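Local coordinates for protein Cwp19 (Clostridioides difficile, PDB 5OQ3) that probably cleaves cell-wall peptidoglycan, this chain being its TIM-barrel glycoside hydrolase domain, the whole protein perhaps also acting as an N-acetylmuramoyl-L-alanine amidase, at residues 57-62 and 113-118; 126-131 and 158-163; 150-155 and 197-202. One frame throughout, in Å; residues are numbered along the deposited sequence.

Contact 1: residues 57-62 and 113-118; sequences LLDKLK and HKRGME
Arg115 reaches across to Asp59 with its chain extended from CG to NE, and the charged pair closes the solvent side of this contact. Arg115 NE meets Asp59 OD1 at 2.8 Å in a nearly straight salt bridge (167°), on the syn side but tilted 30° out of the carboxylate plane, while OD1 lies almost exactly in the guanidinium plane. NH2 of Arg115 adds a weak bond to the same oxygen. Water 1 donates to Asp59 OD2 and accepts, weakly, from Arg115 NH2, while Glu111 pairs with Arg115 NH1, so the guanidinium has two carboxylate partners.

A second polar bond joins side chain to backbone. With CG anti to the backbone N (chi1 178°), the extended Lys62 runs along to the turn and sets NZ 2.8 Å from Arg115 O, above the carbonyl plane.

Apolar contacts lie beneath. Leu58 CB touches Arg115 CD at 3.8 Å, the two side chains crossing at about a right angle. The bent Met117 brings CE to 4.2 Å from both Leu58 CD2 and Leu61 CB, and its SD faces Lys62 CB.

Gly116, with positive phi, is the C-prime residue of the Schellman motif that ends helix 104-114. The arrangement joins two neighbouring outer helices of a TIM barrel, just where one turns into barrel strand 118-123.

Contact 2: residues 126-131 and 158-163; sequences YRITMA and YYYDPG
Tyr126 and Pro162 meet face-on at one end of this contact: Pro162 CG sits over the centre of the phenol ring, 3.7 Å from its centroid, in a CH-pi contact only 9° off the ring normal. A second CH-pi contact packs the middle. Ile128 CG1 lies over one face of Tyr160, 3.6 Å from the ring centroid and displaced toward the rim. Ile128 has CG1 beside its own backbone N (chi1 -55°), and from there CD1 runs on to press against the backbone of the strand, 3.3 Å from Tyr159 C.

Alongside this packing the backbones run antiparallel and form a single bridge, Arg127 with Tyr159. Tyr160 N donates to Tyr126 O at 2.9 Å, in the carbonyl plane. Tyr158 O is gripped by two amides, Ile128 N at 3.1 Å and Thr129 N at 3.3 Å, which approach from the same face of its plane. Thr129 OG1 accepts from Tyr158 N at 2.9 Å, adding a side-chain bond beyond the bridge, and lies at the edge of the Tyr158 ring.

Whereas these ring and backbone pairs are close-packed and largely buried, the polar atoms at the two ends are linked by single waters. Water 3 donates to Thr129 O and is a third donor to Tyr158 O; water 2 accepts a hydrogen bond from Tyr126 OH and donates to Pro162 O, a carbonyl that also meets Arg168.

The loop that follows barrel strand 118-123 is thus laid against strand 157-160, whose other neighbour is strand 151-154. Helix 143-146 flanks Ile128 and Tyr160, the hydroxyl of Tyr160 bonds to Ser77, and helix 214-236 packs on Tyr126 through Val222 and Leu225.

Contact 3: residues 150-155 and 197-202; sequences WVVKHG and VSFNDT
Val152 rests on the Phe199 ring, and this pair forms the apolar heart of the contact. CG1 of Val152, anti to the backbone N (chi1 174°), lies over one face of the ring, 3.7 Å from its centroid and offset toward the rim. CB touches Phe199 CZ at 3.6 Å, and CG2 reaches CE2 as well as Asn200 O. The ring is further set in place by Tyr194, which meets it edge-to-face, and by Pro162.

His154 points the same way from the strand, two residues on. Its CD2 comes 3.1 Å from Ser198 O, and its CB approaches the Phe199 ring obliquely. NE2, though as near to Ser198 O, is badly angled for a bond to it and is hydrogen-bonded to water 6, which lies in the imidazole plane at 3.0 Å and accepts from Ser198 N at 3.2 Å.

Solvent also links Lys153 O to Asn200, through water 4 to the backbone N at 2.8 Å from that water and through water 5 to ND2.

The chemistry is therefore one of a small hydrophobic contact with a hydrated border, in which water bridges do the work that direct polar bonds perform in a sheet, consistent with a loop laid against strand 151-154 of the hairpin near the surface.

Contact 2 is the buried one, whereas contacts 1 and 3 are only partly buried. Contacts 2 and 3 share a two-stranded antiparallel hairpin: strand 157-160 serves the former and strand 151-154 the latter, joined by backbone bonds such as Tyr159 O to Val152 N. Their centres are 8 Å apart, and contact 3 opens before contact 2 has closed along the chain. Contact 1 lies on the opposite side of the chain's centre from the other two, its centre 33 Å from that of contact 2, and pairs a helix with the turn that ends the next one. Chemistry follows position: charge over an apolar base in contact 1, direct backbone bonding with CH-pi packing in contact 2, a CH-pi contact bordered by water bridges in contact 3.

Contact 1: residues 57-62 and 113-118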
loop_
_atom_site.group_PDB
_atom_site.type_symbol
_atom_site.label_atom_id
_atom_site.label_comp_id
_atom_site.label_asym_id
_atom_site.label_seq_id
_atom_site.Cartn_x
_atom_site.Cartn_y
_atom_site.Cartn_z
ATOM N N LEU A 57 -6.303 13.012 -14.675
ATOM C CA LEU A 57 -6.728 11.983 -13.728
ATOM C C LEU A 57 -7.230 12.634 -12.430
ATOM O O LEU A 57 -8.321 12.327 -11.961
ATOM C CB LEU A 57 -5.634 10.951 -13.520
ATOM C CG LEU A 57 -5.904 9.832 -12.505
ATOM C CD1 LEU A 57 -7.115 9.010 -12.956
ATOM C CD2 LEU A 57 -4.683 8.956 -12.336
ATOM N N LEU A 58 -6.467 13.572 -11.868
ATOM C CA LEU A 58 -6.935 14.215 -10.654
ATOM C C LEU A 58 -8.248 14.936 -10.864
ATOM O O LEU A 58 -9.100 14.951 -9.974
ATOM C CB LEU A 58 -5.915 15.190 -10.150
ATOM C CG LEU A 58 -4.606 14.651 -9.611
ATOM C CD1 LEU A 58 -3.922 15.764 -8.864
ATOM C CD2 LEU A 58 -4.819 13.486 -8.657
ATOM N N ASP A 59 -8.393 15.583 -12.033
ATOM C CA ASP A 59 -9.638 16.300 -12.267
ATOM C C ASP A 59 -10.838 15.348 -12.231
ATOM O O ASP A 59 -11.869 15.668 -11.661
ATOM C CB ASP A 59 -9.634 17.000 -13.636
ATOM C CG ASP A 59 -8.717 18.207 -13.716
ATOM O OD1 ASP A 59 -8.348 18.782 -12.669
ATOM O OD2 ASP A 59 -8.435 18.613 -14.872
ATOM N N LYS A 60 -10.688 14.180 -12.830
ATOM C CA LYS A 60 -11.777 13.220 -12.865
ATOM C C LYS A 60 -12.047 12.690 -11.426
ATOM O O LYS A 60 -13.196 12.603 -11.009
ATOM C CB LYS A 60 -11.448 12.097 -13.854
ATOM C CG LYS A 60 -12.643 11.295 -14.365
ATOM C CD LYS A 60 -13.442 11.991 -15.476
ATOM C CE LYS A 60 -12.806 11.970 -16.883
ATOM N NZ LYS A 60 -12.819 10.643 -17.576
ATOM N N LEU A 61 -10.993 12.407 -10.661
ATOM C CA LEU A 61 -11.188 11.942 -9.282
ATOM C C LEU A 61 -11.878 13.009 -8.421
ATOM O O LEU A 61 -12.821 12.710 -7.703
ATOM C CB LEU A 61 -9.849 11.551 -8.682
ATOM C CG LEU A 61 -9.084 10.409 -9.362
ATOM C CD1 LEU A 61 -7.708 10.233 -8.734
ATOM C CD2 LEU A 61 -9.886 9.129 -9.312
ATOM N N LYS A 62 -11.415 14.253 -8.536
ATOM C CA LYS A 62 -11.993 15.314 -7.743
ATOM C C LYS A 62 -13.480 15.458 -8.072
ATOM O O LYS A 62 -14.318 15.689 -7.197
ATOM C CB LYS A 62 -11.254 16.628 -7.927
ATOM C CG LYS A 62 -11.914 17.706 -7.114
ATOM C CD LYS A 62 -11.081 18.891 -6.818
ATOM C CE LYS A 62 -11.769 19.752 -5.773
ATOM N NZ LYS A 62 -11.125 21.085 -5.774
ATOM N N HIS A 113 -2.405 19.449 -4.277
ATOM C CA HIS A 113 -2.743 20.468 -3.312
ATOM C C HIS A 113 -3.529 21.651 -3.892
ATOM O O HIS A 113 -4.413 22.199 -3.227
ATOM C CB HIS A 113 -1.489 20.949 -2.644
ATOM C CG HIS A 113 -0.914 19.942 -1.682
ATOM N ND1 HIS A 113 0.346 20.077 -1.121
ATOM C CD2 HIS A 113 -1.432 18.799 -1.167
ATOM C CE1 HIS A 113 0.546 19.086 -0.264
ATOM N NE2 HIS A 113 -0.519 18.296 -0.270
ATOM N N LYS A 114 -3.219 22.029 -5.138
ATOM C CA LYS A 114 -3.983 23.135 -5.768
ATOM C C LYS A 114 -5.449 22.765 -5.954
ATOM O O LYS A 114 -6.299 23.656 -6.054
ATOM C CB LYS A 114 -3.337 23.524 -7.118
ATOM C CG LYS A 114 -2.098 24.374 -6.873
ATOM C CD LYS A 114 -1.502 24.935 -8.155
ATOM C CE LYS A 114 -0.963 23.855 -9.061
ATOM N NZ LYS A 114 -0.346 24.474 -10.254
ATOM N N ARG A 115 -5.751 21.469 -6.016
ATOM C CA ARG A 115 -7.107 20.981 -6.128
ATOM C C ARG A 115 -7.727 20.616 -4.752
ATOM O O ARG A 115 -8.793 20.006 -4.696
ATOM C CB ARG A 115 -7.134 19.764 -7.042
ATOM C CG ARG A 115 -6.872 20.109 -8.492
ATOM C CD ARG A 115 -6.567 18.855 -9.284
ATOM N NE ARG A 115 -6.406 19.174 -10.682
ATOM C CZ ARG A 115 -5.340 19.750 -11.219
ATOM N NH1 ARG A 115 -4.271 20.060 -10.492
ATOM N NH2 ARG A 115 -5.330 20.032 -12.521
ATOM N N GLY A 116 -7.094 20.991 -3.655
ATOM C CA GLY A 116 -7.618 20.703 -2.337
ATOM C C GLY A 116 -7.600 19.229 -1.974
ATOM O O GLY A 116 -8.405 18.792 -1.148
ATOM N N MET A 117 -6.675 18.474 -2.592
ATOM C CA MET A 117 -6.554 17.051 -2.335
ATOM C C MET A 117 -5.294 16.771 -1.531
ATOM O O MET A 117 -4.266 17.401 -1.750
ATOM C CB MET A 117 -6.477 16.273 -3.635
ATOM C CG MET A 117 -7.680 16.492 -4.533
ATOM S SD MET A 117 -7.615 15.853 -6.177
ATOM C CE MET A 117 -7.982 14.136 -5.917
ATOM N N GLU A 118 -5.398 15.852 -0.574
ATOM C CA GLU A 118 -4.245 15.388 0.168
ATOM C C GLU A 118 -3.467 14.368 -0.656
ATOM O O GLU A 118 -4.009 13.752 -1.603
ATOM C CB GLU A 118 -4.660 14.779 1.514
ATOM C CG GLU A 118 -5.474 15.713 2.390
ATOM C CD GLU A 118 -4.689 16.424 3.421
ATOM O OE1 GLU A 118 -3.905 15.779 4.130
ATOM O OE2 GLU A 118 -4.926 17.628 3.616
HETATM O O HOH W 1 -6.552 20.143 -15.450
#

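Contact 2: residues 126-131 and 158-163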
loop_
_atom_site.group_PDB
_atom_site.type_symbol
_atom_site.label_atom_id
_atom_site.label_comp_id
_atom_site.label_asym_id
_atom_site.label_seq_id
_atom_site.Cartn_x
_atom_site.Cartn_y
_atom_site.Cartn_z
ATOM N N TYR A 126 9.846 -3.997 0.694
ATOM C CA TYR A 126 10.822 -5.101 0.528
ATOM C C TYR A 126 11.008 -5.609 -0.918
ATOM O O TYR A 126 11.959 -6.324 -1.148
ATOM C CB TYR A 126 10.475 -6.321 1.384
ATOM C CG TYR A 126 10.156 -6.038 2.853
ATOM C CD1 TYR A 126 11.098 -5.522 3.726
ATOM C CD2 TYR A 126 8.913 -6.345 3.361
ATOM C CE1 TYR A 126 10.803 -5.300 5.058
ATOM C CE2 TYR A 126 8.606 -6.165 4.697
ATOM C CZ TYR A 126 9.567 -5.652 5.553
ATOM O OH TYR A 126 9.227 -5.475 6.863
ATOM N N ARG A 127 10.124 -5.257 -1.867
ATOM C CA ARG A 127 10.277 -5.775 -3.213
ATOM C C ARG A 127 11.555 -5.256 -3.820
ATOM O O ARG A 127 11.880 -4.064 -3.702
ATOM C CB ARG A 127 9.079 -5.322 -4.057
ATOM C CG ARG A 127 9.221 -5.503 -5.584
ATOM C CD ARG A 127 8.040 -4.881 -6.317
ATOM N NE ARG A 127 6.819 -5.640 -6.094
ATOM C CZ ARG A 127 5.583 -5.148 -6.203
ATOM N NH1 ARG A 127 5.374 -3.895 -6.587
ATOM N NH2 ARG A 127 4.537 -5.934 -5.957
ATOM N N ILE A 128 12.235 -6.131 -4.554
ATOM C CA ILE A 128 13.374 -5.738 -5.406
ATOM C C ILE A 128 13.081 -6.056 -6.877
ATOM O O ILE A 128 13.141 -5.170 -7.681
ATOM C CB ILE A 128 14.727 -6.377 -4.990
ATOM C CG1 ILE A 128 15.057 -6.104 -3.520
ATOM C CG2 ILE A 128 15.833 -5.856 -5.906
ATOM C CD1 ILE A 128 16.164 -6.972 -2.982
ATOM N N THR A 129 12.788 -7.309 -7.210
ATOM C CA THR A 129 12.568 -7.683 -8.607
ATOM C C THR A 129 11.197 -8.247 -8.862
ATOM O O THR A 129 10.518 -8.668 -7.932
ATOM C CB THR A 129 13.585 -8.743 -9.078
ATOM O OG1 THR A 129 13.408 -9.943 -8.330
ATOM C CG2 THR A 129 14.998 -8.246 -8.940
ATOM N N MET A 130 10.848 -8.309 -10.150
ATOM C CA MET A 130 9.702 -9.055 -10.648
ATOM C C MET A 130 10.188 -10.402 -11.160
ATOM O O MET A 130 11.393 -10.665 -11.234
ATOM C CB MET A 130 8.986 -8.316 -11.786
ATOM C CG MET A 130 8.654 -6.871 -11.524
ATOM S SD MET A 130 7.920 -6.606 -9.922
ATOM C CE MET A 130 6.773 -5.309 -10.261
ATOM N N ALA A 131 9.239 -11.264 -11.506
ATOM C CA ALA A 131 9.549 -12.644 -11.833
ATOM C C ALA A 131 10.662 -12.751 -12.865
ATOM O O ALA A 131 10.626 -12.091 -13.906
ATOM C CB ALA A 131 8.309 -13.346 -12.380
ATOM N N TYR A 158 13.399 -11.545 -5.926
ATOM C CA TYR A 158 14.293 -11.119 -4.862
ATOM C C TYR A 158 13.661 -10.032 -4.015
ATOM O O TYR A 158 12.911 -9.182 -4.523
ATOM C CB TYR A 158 15.622 -10.606 -5.413
ATOM C CG TYR A 158 16.467 -11.635 -6.122
ATOM C CD1 TYR A 158 16.269 -11.939 -7.461
ATOM C CD2 TYR A 158 17.502 -12.278 -5.449
ATOM C CE1 TYR A 158 17.087 -12.860 -8.117
ATOM C CE2 TYR A 158 18.317 -13.213 -6.087
ATOM C CZ TYR A 158 18.108 -13.490 -7.418
ATOM O OH TYR A 158 18.904 -14.419 -8.090
ATOM N N TYR A 159 14.012 -10.058 -2.720
ATOM C CA TYR A 159 13.434 -9.218 -1.657
ATOM C C TYR A 159 14.510 -8.767 -0.720
ATOM O O TYR A 159 15.465 -9.504 -0.469
ATOM C CB TYR A 159 12.418 -10.068 -0.873
ATOM C CG TYR A 159 11.287 -10.591 -1.694
ATOM C CD1 TYR A 159 11.426 -11.763 -2.399
ATOM C CD2 TYR A 159 10.050 -9.936 -1.753
ATOM C CE1 TYR A 159 10.395 -12.232 -3.192
ATOM C CE2 TYR A 159 9.014 -10.397 -2.550
ATOM C CZ TYR A 159 9.176 -11.574 -3.220
ATOM O OH TYR A 159 8.110 -12.022 -3.979
ATOM N N TYR A 160 14.303 -7.595 -0.113
ATOM C CA TYR A 160 15.100 -7.235 1.058
ATOM C C TYR A 160 14.663 -8.108 2.242
ATOM O O TYR A 160 13.473 -8.424 2.362
ATOM C CB TYR A 160 14.972 -5.772 1.417
ATOM C CG TYR A 160 15.517 -4.853 0.359
ATOM C CD1 TYR A 160 16.899 -4.804 0.077
ATOM C CD2 TYR A 160 14.676 -4.096 -0.416
ATOM C CE1 TYR A 160 17.385 -4.006 -0.926
ATOM C CE2 TYR A 160 15.153 -3.260 -1.408
ATOM C CZ TYR A 160 16.523 -3.235 -1.676
ATOM O OH TYR A 160 17.002 -2.406 -2.663
ATOM N N ASP A 161 15.602 -8.476 3.090
ATOM C CA ASP A 161 15.339 -9.326 4.263
ATOM C C ASP A 161 14.756 -8.499 5.407
ATOM O O ASP A 161 15.473 -7.685 6.023
ATOM C CB ASP A 161 16.672 -9.977 4.689
ATOM C CG ASP A 161 16.539 -11.022 5.779
ATOM O OD1 ASP A 161 15.484 -11.060 6.475
ATOM O OD2 ASP A 161 17.521 -11.804 5.862
ATOM N N PRO A 162 13.472 -8.711 5.739
ATOM C CA PRO A 162 12.868 -7.913 6.821
ATOM C C PRO A 162 13.532 -8.105 8.179
ATOM O O PRO A 162 13.298 -7.256 9.088
ATOM C CB PRO A 162 11.411 -8.383 6.815
ATOM C CG PRO A 162 11.183 -9.015 5.472
ATOM C CD PRO A 162 12.506 -9.621 5.112
ATOM N N GLY A 163 14.300 -9.181 8.350
ATOM C CA GLY A 163 14.937 -9.460 9.614
ATOM C C GLY A 163 16.264 -8.812 9.880
ATOM O O GLY A 163 16.770 -8.970 10.990
HETATM O O HOH W 2 11.193 -5.434 8.699
HETATM O O HOH W 3 10.214 -8.791 -5.248
#

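Contact 3: residues 150-155 and 197-202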
loop_
_atom_site.group_PDB
_atom_site.type_symbol
_atom_site.label_atom_id
_atom_site.label_comp_id
_atom_site.label_asym_id
_atom_site.label_seq_id
_atom_site.Cartn_x
_atom_site.Cartn_y
_atom_site.Cartn_z
ATOM N N TRP A 150 21.838 -8.099 2.061
ATOM C CA TRP A 150 20.453 -7.688 2.373
ATOM C C TRP A 150 19.410 -8.455 1.597
ATOM O O TRP A 150 18.210 -8.264 1.865
ATOM C CB TRP A 150 20.268 -6.229 2.060
ATOM C CG TRP A 150 21.052 -5.249 2.904
ATOM C CD1 TRP A 150 21.973 -5.513 3.870
ATOM C CD2 TRP A 150 20.970 -3.833 2.803
ATOM N NE1 TRP A 150 22.440 -4.362 4.387
ATOM C CE2 TRP A 150 21.880 -3.305 3.729
ATOM C CE3 TRP A 150 20.271 -2.957 1.965
ATOM C CZ2 TRP A 150 22.050 -1.914 3.905
ATOM C CZ3 TRP A 150 20.443 -1.615 2.132
ATOM C CH2 TRP A 150 21.332 -1.103 3.074
ATOM N N VAL A 151 19.825 -9.253 0.606
ATOM C CA VAL A 151 18.899 -9.717 -0.404
ATOM C C VAL A 151 18.615 -11.209 -0.227
ATOM O O VAL A 151 19.542 -12.002 -0.054
ATOM C CB VAL A 151 19.525 -9.479 -1.812
ATOM C CG1 VAL A 151 18.665 -10.047 -2.908
ATOM C CG2 VAL A 151 19.798 -8.009 -2.027
ATOM N N VAL A 152 17.334 -11.578 -0.360
ATOM C CA VAL A 152 16.905 -12.967 -0.282
ATOM C C VAL A 152 16.117 -13.307 -1.545
ATOM O O VAL A 152 15.203 -12.564 -1.915
ATOM C CB VAL A 152 16.021 -13.221 0.971
ATOM C CG1 VAL A 152 15.442 -14.606 0.991
ATOM C CG2 VAL A 152 16.766 -12.975 2.264
ATOM N N LYS A 153 16.418 -14.455 -2.140
ATOM C CA LYS A 153 15.668 -14.959 -3.268
ATOM C C LYS A 153 14.550 -15.852 -2.766
ATOM O O LYS A 153 14.772 -16.755 -1.942
ATOM C CB LYS A 153 16.587 -15.763 -4.213
ATOM C CG LYS A 153 15.961 -16.031 -5.561
ATOM C CD LYS A 153 16.884 -16.792 -6.474
ATOM C CE LYS A 153 16.232 -16.918 -7.834
ATOM N NZ LYS A 153 17.115 -17.501 -8.863
ATOM N N HIS A 154 13.333 -15.607 -3.276
ATOM C CA HIS A 154 12.158 -16.424 -2.942
ATOM C C HIS A 154 11.465 -16.718 -4.236
ATOM O O HIS A 154 11.029 -15.779 -4.905
ATOM C CB HIS A 154 11.237 -15.673 -1.965
ATOM C CG HIS A 154 10.016 -16.459 -1.582
ATOM N ND1 HIS A 154 8.820 -16.396 -2.289
ATOM C CD2 HIS A 154 9.821 -17.359 -0.590
ATOM C CE1 HIS A 154 7.947 -17.224 -1.741
ATOM N NE2 HIS A 154 8.518 -17.805 -0.697
ATOM N N GLY A 155 11.376 -18.000 -4.617
ATOM C CA GLY A 155 10.905 -18.380 -5.930
ATOM C C GLY A 155 11.772 -17.731 -6.997
ATOM O O GLY A 155 13.002 -17.829 -6.969
ATOM N N VAL A 197 5.175 -18.250 3.309
ATOM C CA VAL A 197 5.328 -18.917 4.575
ATOM C C VAL A 197 6.802 -19.158 4.789
ATOM O O VAL A 197 7.274 -18.891 5.880
ATOM C CB VAL A 197 4.483 -20.207 4.729
ATOM C CG1 VAL A 197 2.986 -19.893 4.634
ATOM C CG2 VAL A 197 4.878 -21.284 3.724
ATOM N N SER A 198 7.489 -19.657 3.747
ATOM C CA SER A 198 8.888 -19.898 3.792
ATOM C C SER A 198 9.682 -18.727 3.179
ATOM O O SER A 198 9.214 -17.949 2.354
ATOM C CB SER A 198 9.256 -21.200 3.103
ATOM O OG SER A 198 9.354 -21.117 1.697
ATOM N N PHE A 199 10.921 -18.623 3.597
ATOM C CA PHE A 199 11.769 -17.520 3.174
ATOM C C PHE A 199 13.155 -17.905 3.650
ATOM O O PHE A 199 13.277 -18.384 4.772
ATOM C CB PHE A 199 11.328 -16.262 3.893
ATOM C CG PHE A 199 11.932 -14.988 3.391
ATOM C CD1 PHE A 199 11.656 -14.500 2.140
ATOM C CD2 PHE A 199 12.714 -14.231 4.220
ATOM C CE1 PHE A 199 12.145 -13.294 1.729
ATOM C CE2 PHE A 199 13.211 -12.999 3.810
ATOM C CZ PHE A 199 12.917 -12.525 2.567
ATOM N N ASN A 200 14.184 -17.683 2.834
ATOM C CA ASN A 200 15.519 -18.158 3.158
ATOM C C ASN A 200 16.273 -17.176 4.047
ATOM O O ASN A 200 17.238 -16.529 3.621
ATOM C CB ASN A 200 16.310 -18.451 1.886
ATOM C CG ASN A 200 17.615 -19.146 2.179
ATOM O OD1 ASN A 200 17.930 -19.442 3.340
ATOM N ND2 ASN A 200 18.385 -19.398 1.137
ATOM N N ASP A 201 15.802 -17.099 5.289
ATOM C CA ASP A 201 16.366 -16.218 6.308
ATOM C C ASP A 201 16.944 -16.975 7.478
ATOM O O ASP A 201 17.079 -16.404 8.551
ATOM C CB ASP A 201 15.330 -15.209 6.820
ATOM C CG ASP A 201 14.107 -15.848 7.429
ATOM O OD1 ASP A 201 14.066 -17.106 7.533
ATOM O OD2 ASP A 201 13.178 -15.092 7.824
ATOM N N THR A 202 17.308 -18.234 7.310
ATOM C CA THR A 202 17.806 -19.012 8.455
ATOM C C THR A 202 18.996 -18.345 9.121
ATOM O O THR A 202 19.067 -18.310 10.349
ATOM C CB THR A 202 18.173 -20.412 8.023
ATOM O OG1 THR A 202 17.035 -20.968 7.356
ATOM C CG2 THR A 202 18.592 -21.247 9.196
HETATM O O HOH W 4 13.304 -17.599 0.182
HETATM O O HOH W 5 17.020 -18.367 -1.626
HETATM O O HOH W 6 6.734 -19.820 0.643
#